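Esterase TesA (Pseudomonas aeruginosa, PDB 4JGG) hydrolyses carboxylic esters, most actively Tween detergents and short-chain p-nitrophenyl esters, and is also a lysophospholipase with low thioesterase activity towards palmitoyl-coenzyme A. Local coordinates at residues Q109-M114 with G149-Q154. Sequence-based numbering, arbitrary orientation.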
loop_
_atom_site.group_PDB
_atom_site.type_symbol
_atom_site.label_atom_id
_atom_site.label_comp_id
_atom_site.label_asym_id
_atom_site.label_seq_id
_atom_site.Cartn_x
_atom_site.Cartn_y
_atom_site.Cartn_z
ATOM N N GLN A 109 9.879 -11.549 4.245
ATOM C CA GLN A 109 11.281 -11.208 4.017
ATOM C C GLN A 109 11.446 -9.968 3.124
ATOM O O GLN A 109 12.167 -9.015 3.458
ATOM C CB GLN A 109 11.991 -12.410 3.384
ATOM C CG GLN A 109 13.482 -12.218 3.140
ATOM C CD GLN A 109 14.076 -13.349 2.316
ATOM O OE1 GLN A 109 13.577 -13.674 1.234
ATOM N NE2 GLN A 109 15.137 -13.962 2.828
ATOM N N ASN A 110 10.786 -9.997 1.974
ATOM C CA ASN A 110 10.837 -8.894 1.030
ATOM C C ASN A 110 10.324 -7.567 1.598
ATOM O O ASN A 110 10.973 -6.535 1.448
ATOM C CB ASN A 110 10.070 -9.257 -0.237
ATOM C CG ASN A 110 10.732 -10.374 -1.012
ATOM O OD1 ASN A 110 11.947 -10.572 -0.915
ATOM N ND2 ASN A 110 9.939 -11.108 -1.797
ATOM N N LEU A 111 9.168 -7.594 2.253
ATOM C CA LEU A 111 8.596 -6.372 2.819
ATOM C C LEU A 111 9.477 -5.831 3.943
ATOM O O LEU A 111 9.728 -4.641 4.018
ATOM C CB LEU A 111 7.177 -6.614 3.353
ATOM C CG LEU A 111 5.995 -6.809 2.399
ATOM C CD1 LEU A 111 4.753 -7.104 3.231
ATOM C CD2 LEU A 111 5.751 -5.579 1.514
ATOM N N ALA A 112 9.942 -6.723 4.810
ATOM C CA ALA A 112 10.857 -6.363 5.881
ATOM C C ALA A 112 12.088 -5.643 5.341
ATOM O O ALA A 112 12.447 -4.580 5.842
ATOM C CB ALA A 112 11.268 -7.615 6.662
ATOM N N SER A 113 12.719 -6.235 4.323
ATOM C CA SER A 113 13.895 -5.670 3.668
ATOM C C SER A 113 13.601 -4.316 3.011
ATOM O O SER A 113 14.419 -3.398 3.089
ATOM C CB SER A 113 14.452 -6.654 2.638
ATOM O OG SER A 113 15.607 -6.127 2.012
ATOM N N MET A 114 12.436 -4.187 2.381
ATOM C CA MET A 114 11.999 -2.893 1.841
ATOM C C MET A 114 11.913 -1.847 2.938
ATOM O O MET A 114 12.333 -0.717 2.743
ATOM C CB MET A 114 10.621 -2.981 1.157
ATOM C CG MET A 114 10.563 -3.720 -0.183
ATOM S SD MET A 114 8.930 -3.547 -0.973
ATOM C CE MET A 114 8.951 -1.823 -1.466
ATOM N N GLY A 149 1.514 -7.313 9.884
ATOM C CA GLY A 149 1.735 -6.998 11.288
ATOM C C GLY A 149 3.096 -7.465 11.776
ATOM O O GLY A 149 3.734 -6.813 12.605
ATOM N N ALA A 150 3.550 -8.591 11.246
ATOM C CA ALA A 150 4.853 -9.139 11.600
ATOM C C ALA A 150 5.970 -8.198 11.152
ATOM O O ALA A 150 6.871 -7.871 11.927
ATOM C CB ALA A 150 5.040 -10.515 10.963
ATOM N N VAL A 151 5.906 -7.766 9.894
ATOM C CA VAL A 151 6.898 -6.835 9.351
ATOM C C VAL A 151 6.918 -5.505 10.100
ATOM O O VAL A 151 7.985 -4.987 10.431
ATOM C CB VAL A 151 6.685 -6.582 7.850
ATOM C CG1 VAL A 151 7.765 -5.633 7.322
ATOM C CG2 VAL A 151 6.719 -7.904 7.092
ATOM N N ALA A 152 5.736 -4.958 10.375
ATOM C CA ALA A 152 5.637 -3.722 11.131
ATOM C C ALA A 152 6.280 -3.878 12.507
ATOM O O ALA A 152 6.965 -2.973 12.986
ATOM C CB ALA A 152 4.187 -3.278 11.249
ATOM N N ALA A 153 6.065 -5.031 13.131
ATOM C CA ALA A 153 6.667 -5.329 14.423
ATOM C C ALA A 153 8.179 -5.340 14.310
ATOM O O ALA A 153 8.881 -4.666 15.067
ATOM C CB ALA A 153 6.175 -6.681 14.933
ATOM N N GLN A 154 8.670 -6.118 13.352
ATOM C CA GLN A 154 10.095 -6.347 13.182
ATOM C C GLN A 154 10.865 -5.090 12.806
ATOM O O GLN A 154 11.964 -4.854 13.316
ATOM C CB GLN A 154 10.312 -7.429 12.120
ATOM C CG GLN A 154 11.758 -7.774 11.833
ATOM C CD GLN A 154 11.858 -8.840 10.763
ATOM O OE1 GLN A 154 10.840 -9.346 10.299
ATOM N NE2 GLN A 154 13.078 -9.189 10.367
#
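The peptide plane joining Leu111 to Ala112 has CG1 of Val151 over one face, above the N-CA bond of Ala112, with CG2 on the same side but out beyond Ala112 N; the side-chain amide of Gln154 has the methyl of Ala112 over one of its own faces, near OE1. These contacts join helices 104-121 and 138-155 within one outer layer of the alpha/beta/alpha sandwich of the SGNH (GDSL) hydrolases. Their short segments run roughly parallel, with a crossing angle of -35° and an axis separation of 9.3 Å. Ala112 is the residue whose CA lies nearest that of Val151, and its small side chain is consistent with a methyl reaching the backbone: CG1 of Val151 lies 3.5 Å from Ala112 CA. Val151's chi1 of -179° puts CG1 anti to the backbone N and spreads the two branches against the facing helix, CG2 meeting Leu111 CB at 4.0 Å. The Leu111 side chain also packs on Ile91 of the central strand 88-92 and on Tyr148 of helix 138-155, linking the helix pair to the sheet. On the solvent-exposed side of the pair, Gln154 stretches across with its chain extended, and OE1 accepts a hydrogen bond from NE2 of Gln108, one turn before Ala112. The same OE1 of Gln154 makes a looser van der Waals contact, 4.1 Å from Ala112 CB.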